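Local coordinates for hypothetical protein EF2904 (Enterococcus faecalis, PDB 2AZ4) that is of unproven function but binds two zinc ions in a metallo-beta-lactamase fold and is probably a hydrolase, perhaps an exonuclease acting on RNA, at residues 16-21 against 403-408; 6-12 against 423-429; 32-36 against 63-67; 215-220 against 382-388; 200-204 against 391-395. All coordinates share one frame; numbering follows the deposited sequence.

Interaction 1: residues 16-21 against 403-408; sequences LTIGGT and IHTLKP. With ZN (zinc ion), chain D.
L16 meets the loop 403-408 at P408, its CD2 lying 3.7 Å from P408 CD with the two side chains nearly perpendicular. Its backbone joins in through a water, which accepts from L16 N and donates to T405 O. T17 adds its CA, which rests 3.9 Å from L406 CD2. I18 divides its branches between two partners: CG1 turns to L406 CD2 at 4.0 Å, while CG2, set anti to the backbone N (chi1 -57°), sits over one face of the H404 imidazole as a CH-pi contact, 4.0 Å from the ring centroid. Around I18 the chain folds about a second water, which accepts from G19 N and from H404 ND1, the latter at 2.7 Å, donates to T17 O, and lies 2.8 Å from T21 OG1. H404 NE2 coordinates zinc at 2.3 Å, in a shell completed by D96, H97, D189 and two waters. This water and the zinc together should hold the imidazole's rotation, and the metal would be expected to polarise the ring and strengthen its N-H bond to the water. Two loops meeting around a histidine ligand in this way belong to the dinuclear zinc site of the metallo-beta-lactamase fold.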
# COMPACT_ATOMS: atom_id res chain seq x y z
N LEU A 16 1.36 -13.26 11.79
CA LEU A 16 0.45 -14.28 11.24
C LEU A 16 -0.86 -13.68 10.74
O LEU A 16 -1.97 -14.22 10.95
CB LEU A 16 0.23 -15.46 12.22
CG LEU A 16 0.45 -16.86 11.59
CD1 LEU A 16 -0.56 -17.20 10.51
CD2 LEU A 16 1.87 -17.04 11.04
N THR A 17 -0.71 -12.52 10.10
CA THR A 17 -1.82 -11.84 9.51
C THR A 17 -1.22 -10.85 8.51
O THR A 17 -0.12 -10.37 8.69
CB THR A 17 -2.73 -11.17 10.58
OG1 THR A 17 -3.88 -10.62 9.95
CG2 THR A 17 -1.99 -10.09 11.37
N ILE A 18 -1.92 -10.62 7.41
CA ILE A 18 -1.39 -9.71 6.41
C ILE A 18 -1.98 -8.33 6.69
O ILE A 18 -3.02 -7.98 6.15
CB ILE A 18 -1.65 -10.24 4.99
CG1 ILE A 18 -1.02 -11.65 4.89
CG2 ILE A 18 -1.08 -9.27 3.96
CD1 ILE A 18 -0.87 -12.21 3.48
N GLY A 19 -1.33 -7.59 7.58
CA GLY A 19 -1.77 -6.26 7.93
C GLY A 19 -1.54 -5.95 9.39
O GLY A 19 -1.69 -6.82 10.26
N GLY A 20 -1.17 -4.71 9.66
CA GLY A 20 -1.04 -4.27 11.04
C GLY A 20 0.31 -4.54 11.66
O GLY A 20 0.42 -4.59 12.89
N THR A 21 1.35 -4.70 10.82
CA THR A 21 2.74 -4.75 11.32
C THR A 21 3.09 -3.51 12.11
O THR A 21 3.02 -2.39 11.60
CB THR A 21 3.78 -4.92 10.20
OG1 THR A 21 3.51 -6.12 9.48
CG2 THR A 21 5.17 -5.05 10.77
N ILE A 403 7.77 -11.82 8.14
CA ILE A 403 6.63 -11.07 8.67
C ILE A 403 5.66 -10.85 7.52
O ILE A 403 5.98 -11.20 6.39
CB ILE A 403 7.06 -9.70 9.24
CG1 ILE A 403 7.78 -8.86 8.16
CG2 ILE A 403 7.86 -9.89 10.52
CD1 ILE A 403 8.05 -7.42 8.55
N HIS A 404 4.48 -10.31 7.82
CA HIS A 404 3.49 -9.99 6.79
C HIS A 404 3.27 -11.24 5.92
O HIS A 404 3.43 -11.20 4.69
CB HIS A 404 3.98 -8.78 5.97
CG HIS A 404 2.90 -7.88 5.47
ND1 HIS A 404 1.88 -7.42 6.28
CD2 HIS A 404 2.71 -7.32 4.26
CE1 HIS A 404 1.10 -6.62 5.57
NE2 HIS A 404 1.58 -6.55 4.34
N THR A 405 2.92 -12.35 6.58
CA THR A 405 2.86 -13.66 5.96
C THR A 405 1.99 -14.63 6.78
O THR A 405 1.95 -14.57 8.01
CB THR A 405 4.31 -14.23 5.70
OG1 THR A 405 4.23 -15.49 5.03
CG2 THR A 405 5.12 -14.37 7.01
N LEU A 406 1.24 -15.49 6.09
CA LEU A 406 0.49 -16.58 6.73
C LEU A 406 1.29 -17.91 6.77
O LEU A 406 0.83 -18.88 7.38
CB LEU A 406 -0.86 -16.80 6.03
CG LEU A 406 -1.78 -15.61 5.75
CD1 LEU A 406 -3.08 -16.05 5.07
CD2 LEU A 406 -2.07 -14.86 7.01
N LYS A 407 2.45 -17.93 6.11
CA LYS A 407 3.32 -19.13 6.04
C LYS A 407 4.79 -18.77 6.19
O LYS A 407 5.58 -18.94 5.25
CB LYS A 407 3.06 -19.91 4.74
CG LYS A 407 1.59 -20.28 4.58
CD LYS A 407 1.28 -21.04 3.32
CE LYS A 407 -0.16 -21.52 3.41
NZ LYS A 407 -0.70 -21.93 2.10
N PRO A 408 5.18 -18.26 7.37
CA PRO A 408 6.55 -17.81 7.54
C PRO A 408 7.60 -18.94 7.41
O PRO A 408 8.75 -18.66 7.10
CB PRO A 408 6.55 -17.21 8.95
CG PRO A 408 5.42 -17.84 9.62
CD PRO A 408 4.39 -18.08 8.59
ZN ZN D . 0.96 -4.85 2.93
O HOH W 1 3.55 -13.12 9.90
O HOH W 2 1.47 -7.98 8.87
O HOH W 3 -0.35 -3.40 1.65
O HOH W 4 -0.09 -6.32 1.44

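Interaction 2: residues 6-12 against 423-429; sequences KTTVTFH and RGEQIVL
The two ends of the chain close one edge of a mixed beta-sheet here, V9 and I427 forming the central hydrogen-bonded pair of an antiparallel ladder. V9 N donates to I427 O at 2.9 Å, and I427 N returns the bond to V9 O at 2.7 Å, both in the carbonyl planes. L429 N to T7 O and F11 N to E425 O extend the ladder in either direction. G424 N then reaches F11 O, tilted 29° from that carbonyl plane. A water joins T7 N to the C-terminal carboxylate oxygen L429 O. T8, T10, Q426 and V428 share one face of the sheet; there T10 and Q426 run side by side, with T10 OG1 3.5 Å from Q426 CG. On the other face, V9 and I427 lie beside the F11 ring. I427 CD1 comes to the ring edge, 3.4 Å from F11 CE2, and E425 O lies in the ring plane at the edge beside CD2. At the far end H12 O sits over the centre of one face of the R423 guanidinium, 3.6 Å above the guanidinium plane, while R423 NH2 makes a salt bridge to E39. Strand 22-27 flanks strand 7-13 on its other side, leaving 426-428 outermost, and V9 and F11 pack inward against strand 212-216 of the second sheet.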
# COMPACT_ATOMS: atom_id res chain seq x y z
N LYS A 6 21.71 -2.28 24.98
CA LYS A 6 21.16 -3.25 24.06
C LYS A 6 20.26 -2.57 23.01
O LYS A 6 19.68 -1.51 23.27
CB LYS A 6 20.39 -4.33 24.83
CG LYS A 6 21.24 -5.10 25.86
CD LYS A 6 22.24 -6.06 25.21
CE LYS A 6 23.12 -6.81 26.23
NZ LYS A 6 24.53 -6.30 26.28
N THR A 7 20.22 -3.15 21.82
CA THR A 7 19.25 -2.77 20.79
C THR A 7 18.15 -3.82 20.88
O THR A 7 18.41 -5.01 20.73
CB THR A 7 19.90 -2.71 19.37
OG1 THR A 7 20.91 -1.69 19.32
CG2 THR A 7 18.85 -2.39 18.30
N THR A 8 16.93 -3.40 21.16
CA THR A 8 15.82 -4.36 21.26
C THR A 8 14.78 -4.13 20.15
O THR A 8 14.33 -3.00 19.93
CB THR A 8 15.13 -4.29 22.65
OG1 THR A 8 16.12 -4.44 23.67
CG2 THR A 8 14.10 -5.41 22.82
N VAL A 9 14.39 -5.21 19.48
CA VAL A 9 13.33 -5.23 18.49
C VAL A 9 12.11 -5.96 19.07
O VAL A 9 12.23 -7.10 19.52
CB VAL A 9 13.77 -5.98 17.20
CG1 VAL A 9 12.78 -5.79 16.08
CG2 VAL A 9 15.17 -5.55 16.74
N THR A 10 10.94 -5.32 19.03
CA THR A 10 9.71 -5.89 19.58
C THR A 10 8.67 -5.98 18.50
O THR A 10 8.40 -4.98 17.82
CB THR A 10 9.08 -5.04 20.70
OG1 THR A 10 10.05 -4.73 21.69
CG2 THR A 10 7.92 -5.80 21.36
N PHE A 11 8.08 -7.15 18.36
CA PHE A 11 7.03 -7.40 17.36
C PHE A 11 5.66 -7.26 18.00
O PHE A 11 5.01 -8.23 18.41
CB PHE A 11 7.24 -8.76 16.69
CG PHE A 11 8.54 -8.84 15.96
CD1 PHE A 11 8.61 -8.53 14.58
CD2 PHE A 11 9.73 -9.17 16.64
CE1 PHE A 11 9.83 -8.56 13.91
CE2 PHE A 11 10.95 -9.20 15.97
CZ PHE A 11 11.01 -8.89 14.60
N HIS A 12 5.23 -6.00 18.12
CA HIS A 12 4.00 -5.65 18.80
C HIS A 12 2.75 -6.19 18.14
O HIS A 12 1.82 -6.56 18.84
CB HIS A 12 3.89 -4.11 18.93
CG HIS A 12 4.87 -3.51 19.89
ND1 HIS A 12 4.81 -3.74 21.25
CD2 HIS A 12 5.93 -2.69 19.70
CE1 HIS A 12 5.78 -3.07 21.86
NE2 HIS A 12 6.49 -2.44 20.93
N ARG A 423 3.61 -12.80 18.44
CA ARG A 423 3.14 -11.51 18.91
C ARG A 423 3.74 -11.19 20.28
O ARG A 423 3.76 -12.04 21.17
CB ARG A 423 1.61 -11.50 18.93
CG ARG A 423 1.03 -10.21 19.41
CD ARG A 423 -0.44 -10.34 19.66
NE ARG A 423 -0.96 -9.07 20.17
CZ ARG A 423 -1.39 -8.08 19.41
NH1 ARG A 423 -1.83 -6.95 19.97
NH2 ARG A 423 -1.38 -8.22 18.07
N GLY A 424 4.30 -9.99 20.41
CA GLY A 424 4.89 -9.51 21.67
C GLY A 424 6.36 -9.82 21.86
O GLY A 424 7.00 -9.29 22.76
N GLU A 425 6.90 -10.68 21.00
CA GLU A 425 8.28 -11.12 21.11
C GLU A 425 9.30 -10.02 20.94
O GLU A 425 9.20 -9.19 20.02
CB GLU A 425 8.57 -12.21 20.07
CG GLU A 425 9.73 -13.12 20.47
CD GLU A 425 10.04 -14.16 19.42
OE1 GLU A 425 9.09 -14.75 18.86
OE2 GLU A 425 11.23 -14.40 19.15
N GLN A 426 10.28 -10.03 21.84
CA GLN A 426 11.40 -9.12 21.79
C GLN A 426 12.65 -9.87 21.41
O GLN A 426 12.91 -10.96 21.94
CB GLN A 426 11.60 -8.41 23.13
CG GLN A 426 10.37 -7.71 23.57
CD GLN A 426 10.48 -7.08 24.94
OE1 GLN A 426 11.54 -6.64 25.37
NE2 GLN A 426 9.34 -7.01 25.64
N ILE A 427 13.40 -9.31 20.46
CA ILE A 427 14.71 -9.80 20.09
C ILE A 427 15.75 -8.81 20.59
O ILE A 427 15.73 -7.63 20.24
CB ILE A 427 14.86 -10.02 18.57
CG1 ILE A 427 13.93 -11.13 18.10
CG2 ILE A 427 16.32 -10.35 18.21
CD1 ILE A 427 13.71 -11.13 16.59
N VAL A 428 16.64 -9.30 21.45
CA VAL A 428 17.75 -8.49 21.92
C VAL A 428 18.96 -8.86 21.07
O VAL A 428 19.37 -10.04 21.01
CB VAL A 428 18.00 -8.70 23.42
CG1 VAL A 428 19.13 -7.81 23.89
CG2 VAL A 428 16.71 -8.41 24.22
N LEU A 429 19.48 -7.86 20.38
CA LEU A 429 20.52 -8.09 19.37
C LEU A 429 21.89 -8.32 20.02
O LEU A 429 22.11 -7.94 21.18
CB LEU A 429 20.56 -6.93 18.37
CG LEU A 429 19.37 -6.81 17.41
CD1 LEU A 429 19.56 -5.61 16.52
CD2 LEU A 429 19.21 -8.04 16.54
OXT LEU A 429 22.78 -8.88 19.39
O HOH W 5 21.84 -5.45 21.68

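Interaction 3: residues 32-36 against 63-67; sequences IFFDF and LKDLY
This is a buried, wholly apolar contact in which the loop following helix 51-56 folds over the end of strand 30-34, bringing L63, L66 and Y67 against F33 and F36. L66 is the wedge between the two phenylalanines. Its CD2 stands almost exactly above the centre of the F33 ring, 3.6 Å from the centroid and 7° off the normal, a textbook CH-pi contact. The same methyl reaches the edge of the F36 ring, 3.7 Å from CE1, and so touches one aromatic by its face and the other by its rim. L66 CG is anti to the backbone N (chi1 -162°), which brings both methyls onto the F33 ring and lets CD1 approach F33 CE2 at 3.7 Å. L63 comes alongside F33, running the other way, and its CD2 lies 3.9 Å from F33 CE1. Y67 supplies its own ring, with CE1 3.9 Å from F36 CZ, and directs its hydroxyl to P61 O. With no hydrogen bond between the segments, this contact rests on shape and exclusion of water, next to a polar residue, D35, that follows a cis peptide and hydrogen-bonds to ND1 of the zinc ligand H97.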
# COMPACT_ATOMS: atom_id res chain seq x y z
N ILE A 32 11.92 3.80 17.72
CA ILE A 32 11.17 4.00 16.50
C ILE A 32 10.14 2.89 16.32
O ILE A 32 10.28 1.81 16.89
CB ILE A 32 12.07 4.09 15.24
CG1 ILE A 32 12.80 2.76 15.00
CG2 ILE A 32 13.02 5.26 15.37
CD1 ILE A 32 13.58 2.68 13.68
N PHE A 33 9.10 3.19 15.55
CA PHE A 33 8.04 2.24 15.28
C PHE A 33 7.75 2.31 13.78
O PHE A 33 7.97 3.36 13.17
CB PHE A 33 6.73 2.58 16.04
CG PHE A 33 6.86 2.55 17.57
CD1 PHE A 33 6.33 1.49 18.30
CD2 PHE A 33 7.45 3.59 18.26
CE1 PHE A 33 6.43 1.47 19.72
CE2 PHE A 33 7.56 3.56 19.68
CZ PHE A 33 7.04 2.50 20.39
N PHE A 34 7.25 1.20 13.23
CA PHE A 34 6.86 1.06 11.82
C PHE A 34 6.14 -0.28 11.67
O PHE A 34 6.49 -1.24 12.34
CB PHE A 34 8.08 1.08 10.88
CG PHE A 34 9.20 0.15 11.30
CD1 PHE A 34 10.22 0.59 12.15
CD2 PHE A 34 9.22 -1.18 10.86
CE1 PHE A 34 11.23 -0.26 12.55
CE2 PHE A 34 10.25 -2.04 11.25
CZ PHE A 34 11.25 -1.59 12.10
N ASP A 35 5.11 -0.35 10.83
CA ASP A 35 4.39 0.81 10.30
C ASP A 35 3.32 1.20 11.33
O ASP A 35 3.61 1.22 12.53
CB ASP A 35 3.81 0.47 8.92
CG ASP A 35 4.89 0.28 7.86
OD1 ASP A 35 5.86 1.08 7.86
OD2 ASP A 35 4.78 -0.64 7.01
N PHE A 36 2.10 1.51 10.88
CA PHE A 36 1.05 2.00 11.78
C PHE A 36 -0.38 1.77 11.24
O PHE A 36 -1.19 2.69 11.19
CB PHE A 36 1.27 3.50 12.09
CG PHE A 36 0.99 3.86 13.51
CD1 PHE A 36 1.84 3.43 14.53
CD2 PHE A 36 -0.12 4.61 13.85
CE1 PHE A 36 1.59 3.74 15.86
CE2 PHE A 36 -0.38 4.95 15.19
CZ PHE A 36 0.47 4.51 16.19
N LEU A 63 0.38 0.13 23.64
CA LEU A 63 1.64 0.84 23.46
C LEU A 63 1.73 1.97 24.46
O LEU A 63 0.74 2.65 24.73
CB LEU A 63 1.78 1.39 22.03
CG LEU A 63 1.91 0.43 20.83
CD1 LEU A 63 1.82 1.19 19.49
CD2 LEU A 63 3.20 -0.37 20.87
N LYS A 64 2.92 2.18 25.02
CA LYS A 64 3.07 3.18 26.06
C LYS A 64 3.50 4.48 25.42
O LYS A 64 4.46 4.50 24.66
CB LYS A 64 4.08 2.72 27.11
CG LYS A 64 4.34 3.74 28.21
CD LYS A 64 5.50 3.29 29.10
CE LYS A 64 6.09 4.46 29.88
NZ LYS A 64 6.69 5.51 29.00
N ASP A 65 2.80 5.56 25.77
CA ASP A 65 3.16 6.93 25.37
C ASP A 65 3.44 7.08 23.87
O ASP A 65 4.46 7.62 23.46
CB ASP A 65 4.35 7.43 26.21
CG ASP A 65 3.96 7.78 27.64
OD1 ASP A 65 2.92 8.46 27.86
OD2 ASP A 65 4.70 7.38 28.56
N LEU A 66 2.52 6.57 23.07
CA LEU A 66 2.57 6.68 21.63
C LEU A 66 1.22 7.14 21.06
O LEU A 66 1.18 7.95 20.13
CB LEU A 66 3.04 5.36 20.99
CG LEU A 66 3.55 5.43 19.54
CD1 LEU A 66 4.88 6.16 19.39
CD2 LEU A 66 3.65 4.06 18.87
N TYR A 67 0.12 6.65 21.62
CA TYR A 67 -1.19 7.06 21.09
C TYR A 67 -1.52 8.47 21.58
O TYR A 67 -1.03 8.88 22.63
CB TYR A 67 -2.30 6.07 21.45
CG TYR A 67 -2.14 4.69 20.86
CD1 TYR A 67 -2.08 4.50 19.47
CD2 TYR A 67 -2.06 3.57 21.68
CE1 TYR A 67 -1.93 3.23 18.94
CE2 TYR A 67 -1.91 2.29 21.15
CZ TYR A 67 -1.85 2.13 19.79
OH TYR A 67 -1.72 0.86 19.26

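Interaction 4: residues 215-220 against 382-388; sequences MEGVSI and HAIPEDL
A383 O is held by two donors: S219 OG, at 2.7 Å and in the carbonyl plane, and a water. S219 OG lies between its backbone N and carbonyl carbon (chi1 69°), which turns it to that oxygen just ahead of helix 385-395, where I384 is the N-cap residue. The contact joins the end of a strand of the metallo-beta-lactamase fold, 212-216, to the start of this helix, close to the zinc centre. The same water accepts from S219 N and donates to E216 OE2, bridging both segments. E216 OE2 also accepts from V218 N, on its anti side, while OE1 accepts from H382 ND1 at 2.9 Å, from the syn side and 32° out of the carboxylate plane. The donor's bond lies in the imidazole plane, and the two flat groups are turned 69° apart. Because L190 N also donates to OE1, both carboxylate oxygens have two partners, a grip that should fix the carboxylate and, through it, the ring. V218 presses on one face of that ring, its CB 3.7 Å from the centroid. H382 itself reaches D189 and lies about 4 Å from a zinc ion by nearest atoms, so E216 probably positions H382 beside the zinc site. Away from the metal, L388, on the helix, packs its two methyls against 215-220. Its CD1 meets S219 OG at 3.4 Å, and its CD2 covers the buried E216 O, which has no polar partner. The extended M215 side chain ends beside it, its CE packed tightly against L388 CD2 at 3.5 Å.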
# COMPACT_ATOMS: atom_id res chain seq x y z
N MET A 215 11.27 -9.21 6.69
CA MET A 215 10.81 -9.29 5.30
C MET A 215 9.41 -9.87 5.12
O MET A 215 9.08 -10.92 5.69
CB MET A 215 11.83 -10.09 4.47
CG MET A 215 11.42 -10.39 3.01
SD MET A 215 12.85 -11.04 2.12
CE MET A 215 12.15 -11.29 0.49
N GLU A 216 8.61 -9.20 4.28
CA GLU A 216 7.29 -9.68 3.90
C GLU A 216 7.30 -11.04 3.20
O GLU A 216 8.31 -11.45 2.59
CB GLU A 216 6.58 -8.65 2.99
CG GLU A 216 7.24 -8.49 1.64
CD GLU A 216 6.26 -8.63 0.50
OE1 GLU A 216 5.97 -7.61 -0.16
OE2 GLU A 216 5.77 -9.76 0.25
N GLY A 217 6.19 -11.76 3.35
CA GLY A 217 6.00 -13.05 2.70
C GLY A 217 4.57 -13.20 2.22
O GLY A 217 3.92 -14.23 2.46
N VAL A 218 4.09 -12.19 1.52
CA VAL A 218 2.69 -12.18 1.09
C VAL A 218 2.39 -13.26 0.04
O VAL A 218 1.47 -14.08 0.23
CB VAL A 218 2.25 -10.77 0.62
CG1 VAL A 218 0.83 -10.81 0.06
CG2 VAL A 218 2.35 -9.77 1.77
N SER A 219 3.17 -13.29 -1.04
CA SER A 219 2.83 -14.16 -2.16
C SER A 219 2.85 -15.66 -1.80
O SER A 219 2.08 -16.44 -2.36
CB SER A 219 3.72 -13.91 -3.36
OG SER A 219 5.05 -14.34 -3.11
N ILE A 220 3.73 -16.06 -0.87
CA ILE A 220 3.77 -17.46 -0.42
C ILE A 220 2.64 -17.83 0.57
O ILE A 220 2.51 -18.99 0.96
CB ILE A 220 5.12 -17.80 0.24
CG1 ILE A 220 5.48 -16.75 1.29
CG2 ILE A 220 6.20 -17.96 -0.81
CD1 ILE A 220 6.55 -17.17 2.25
N HIS A 382 3.27 -7.55 -4.97
CA HIS A 382 4.18 -8.34 -4.12
C HIS A 382 5.12 -9.24 -4.90
O HIS A 382 4.77 -9.72 -5.98
CB HIS A 382 3.40 -9.16 -3.09
CG HIS A 382 2.65 -8.31 -2.11
ND1 HIS A 382 3.25 -7.74 -1.02
CD2 HIS A 382 1.36 -7.92 -2.08
CE1 HIS A 382 2.36 -7.03 -0.35
NE2 HIS A 382 1.20 -7.14 -0.96
N ALA A 383 6.33 -9.42 -4.36
CA ALA A 383 7.35 -10.25 -5.01
C ALA A 383 6.77 -11.64 -5.18
O ALA A 383 6.19 -12.18 -4.25
CB ALA A 383 8.60 -10.30 -4.16
N ILE A 384 6.89 -12.22 -6.37
CA ILE A 384 6.44 -13.59 -6.56
C ILE A 384 7.35 -14.55 -5.73
O ILE A 384 8.45 -14.15 -5.34
CB ILE A 384 6.40 -13.97 -8.07
CG1 ILE A 384 7.81 -14.02 -8.64
CG2 ILE A 384 5.52 -12.98 -8.84
CD1 ILE A 384 7.89 -14.42 -10.15
N PRO A 385 6.88 -15.78 -5.40
CA PRO A 385 7.71 -16.61 -4.50
C PRO A 385 9.18 -16.70 -4.93
O PRO A 385 10.07 -16.49 -4.11
CB PRO A 385 7.01 -17.97 -4.55
CG PRO A 385 5.55 -17.62 -4.80
CD PRO A 385 5.62 -16.45 -5.78
N GLU A 386 9.43 -16.96 -6.21
CA GLU A 386 10.77 -16.94 -6.79
C GLU A 386 11.57 -15.68 -6.47
O GLU A 386 12.78 -15.75 -6.19
CB GLU A 386 10.66 -17.04 -8.32
CG GLU A 386 11.72 -17.86 -8.99
CD GLU A 386 11.22 -18.44 -10.32
OE1 GLU A 386 11.05 -17.66 -11.29
OE2 GLU A 386 10.99 -19.67 -10.37
N ASP A 387 10.91 -14.52 -6.53
CA ASP A 387 11.61 -13.26 -6.38
C ASP A 387 11.92 -12.98 -4.92
O ASP A 387 12.87 -12.30 -4.62
CB ASP A 387 10.84 -12.11 -7.04
CG ASP A 387 10.88 -12.20 -8.58
OD1 ASP A 387 11.67 -13.03 -9.07
OD2 ASP A 387 10.13 -11.48 -9.28
N LEU A 388 11.10 -13.52 -4.03
CA LEU A 388 11.38 -13.45 -2.60
C LEU A 388 12.71 -14.13 -2.28
O LEU A 388 13.54 -13.55 -1.63
CB LEU A 388 10.24 -14.09 -1.80
CG LEU A 388 8.91 -13.33 -1.71
CD1 LEU A 388 7.82 -14.20 -1.11
CD2 LEU A 388 9.06 -12.02 -0.91
O HOH W 6 5.47 -11.52 -1.74

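Interaction 5: residues 200-204 against 391-395; sequences TLAFC and IIALI
I391 begins the contact by reaching back along helix 197-207 with two branches, CG2 to the sulfur of C204 and CD1 to T200. CG2 stands anti to the backbone N of I391 (chi1 -73°) and lies 3.8 Å from C204 SG, while CD1 comes within 4.2 Å of T200 CG2. T200 gives only its methyl to this interface; its hydroxyl bonds to R191 O and D166 N, in the loops beside the zinc ligands D189 and H167. One turn later L394 closes the solvent side. Its CB meets C204 CB at 3.8 Å, and its CD1 crosses to L201 CD2 at 3.7 Å. I395 ends the helix and takes the inner side. Its CG1 lies against the backbone of C204, 3.6 Å from the carbonyl oxygen, and its CD1 reaches the F203 ring at CE2, 4.0 Å away. C204 is thus surrounded on this side by I391, L394 and I395. The two segments are inclined at 40°, with axes 9.7 Å apart, and draw closest at their C-terminal ends, where the CA atoms of C204 and I395 are 5.2 Å apart. Both helices cover the second sheet: I391 and I395 continue onto strand 212-216, and F203 onto strand 173-179. Polar ties come just beyond, from K208 NZ to L394 O and between the I395 and H209 backbones; no hydrogen bond joins the two segments, so their contact rests on dispersion and burial of branched carbon chains around one sulfur.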
# COMPACT_ATOMS: atom_id res chain seq x y z
N THR A 200 14.30 -1.78 -6.20
CA THR A 200 14.37 -2.94 -5.31
C THR A 200 15.81 -3.50 -5.35
O THR A 200 16.39 -3.78 -4.30
CB THR A 200 13.33 -4.04 -5.65
OG1 THR A 200 12.00 -3.54 -5.38
CG2 THR A 200 13.53 -5.32 -4.79
N LEU A 201 16.37 -3.64 -6.55
CA LEU A 201 17.76 -4.08 -6.69
C LEU A 201 18.74 -3.20 -5.91
O LEU A 201 19.58 -3.72 -5.19
CB LEU A 201 18.18 -4.15 -8.16
CG LEU A 201 17.48 -5.25 -8.97
CD1 LEU A 201 18.06 -5.27 -10.39
CD2 LEU A 201 17.63 -6.63 -8.30
N ALA A 202 18.63 -1.88 -6.08
CA ALA A 202 19.47 -0.93 -5.34
C ALA A 202 19.27 -1.06 -3.84
O ALA A 202 20.22 -0.87 -3.06
CB ALA A 202 19.20 0.49 -5.80
N PHE A 203 18.05 -1.39 -3.41
CA PHE A 203 17.76 -1.60 -2.00
C PHE A 203 18.53 -2.82 -1.46
O PHE A 203 19.09 -2.77 -0.37
CB PHE A 203 16.25 -1.80 -1.79
CG PHE A 203 15.91 -2.58 -0.55
CD1 PHE A 203 16.10 -2.02 0.71
CD2 PHE A 203 15.44 -3.89 -0.65
CE1 PHE A 203 15.80 -2.75 1.87
CE2 PHE A 203 15.15 -4.63 0.49
CZ PHE A 203 15.33 -4.05 1.76
N CYS A 204 18.49 -3.92 -2.21
CA CYS A 204 19.17 -5.16 -1.81
C CYS A 204 20.68 -4.93 -1.62
O CYS A 204 21.28 -5.44 -0.66
CB CYS A 204 18.94 -6.24 -2.87
SG CYS A 204 17.29 -6.92 -2.92
N ILE A 391 15.57 -12.05 -3.59
CA ILE A 391 15.86 -10.87 -2.77
C ILE A 391 16.76 -11.30 -1.62
O ILE A 391 17.76 -10.66 -1.36
CB ILE A 391 14.57 -10.17 -2.27
CG1 ILE A 391 13.90 -9.44 -3.45
CG2 ILE A 391 14.88 -9.22 -1.11
CD1 ILE A 391 12.41 -9.03 -3.22
N ILE A 392 16.40 -12.40 -0.97
CA ILE A 392 17.21 -12.97 0.14
C ILE A 392 18.61 -13.33 -0.36
O ILE A 392 19.60 -13.02 0.30
CB ILE A 392 16.52 -14.20 0.76
CG1 ILE A 392 15.18 -13.79 1.39
CG2 ILE A 392 17.45 -14.91 1.80
CD1 ILE A 392 14.19 -14.91 1.57
N ALA A 393 18.68 -13.93 -1.56
CA ALA A 393 19.98 -14.24 -2.18
C ALA A 393 20.84 -12.99 -2.41
O ALA A 393 22.03 -13.00 -2.10
CB ALA A 393 19.79 -15.04 -3.48
N LEU A 394 20.25 -11.91 -2.93
CA LEU A 394 21.00 -10.67 -3.12
C LEU A 394 21.48 -10.02 -1.83
O LEU A 394 22.58 -9.47 -1.79
CB LEU A 394 20.22 -9.65 -3.97
CG LEU A 394 20.04 -9.96 -5.46
CD1 LEU A 394 18.81 -9.22 -5.97
CD2 LEU A 394 21.27 -9.58 -6.25
N ILE A 395 20.68 -10.11 -0.77
CA ILE A 395 21.03 -9.47 0.50
C ILE A 395 21.96 -10.32 1.39
O ILE A 395 22.87 -9.79 2.01
CB ILE A 395 19.75 -9.11 1.30
CG1 ILE A 395 19.00 -7.95 0.63
CG2 ILE A 395 20.06 -8.79 2.76
CD1 ILE A 395 17.54 -7.83 1.06

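Interaction 2 pairs the chain's ends, and the other four lie nested inside the loop it closes. Interaction 1 encloses 3, 4 and 5; interaction 3 closes before interaction 5 opens, and 4 lies within 5. Interactions 2 and 3 share the first sheet, their centres 14 Å apart, and meet where H12 touches L63. Interactions 4 and 5 share helix 385-395, which packs on the second sheet. Interaction 1 spans the sandwich at the metal edge, 12 Å centre to centre from interaction 4, and T405 OG1 bonds to G217 O between them. Sequence-distant loops from both sheets are thereby gathered around the zinc centre, with packing contacts behind them.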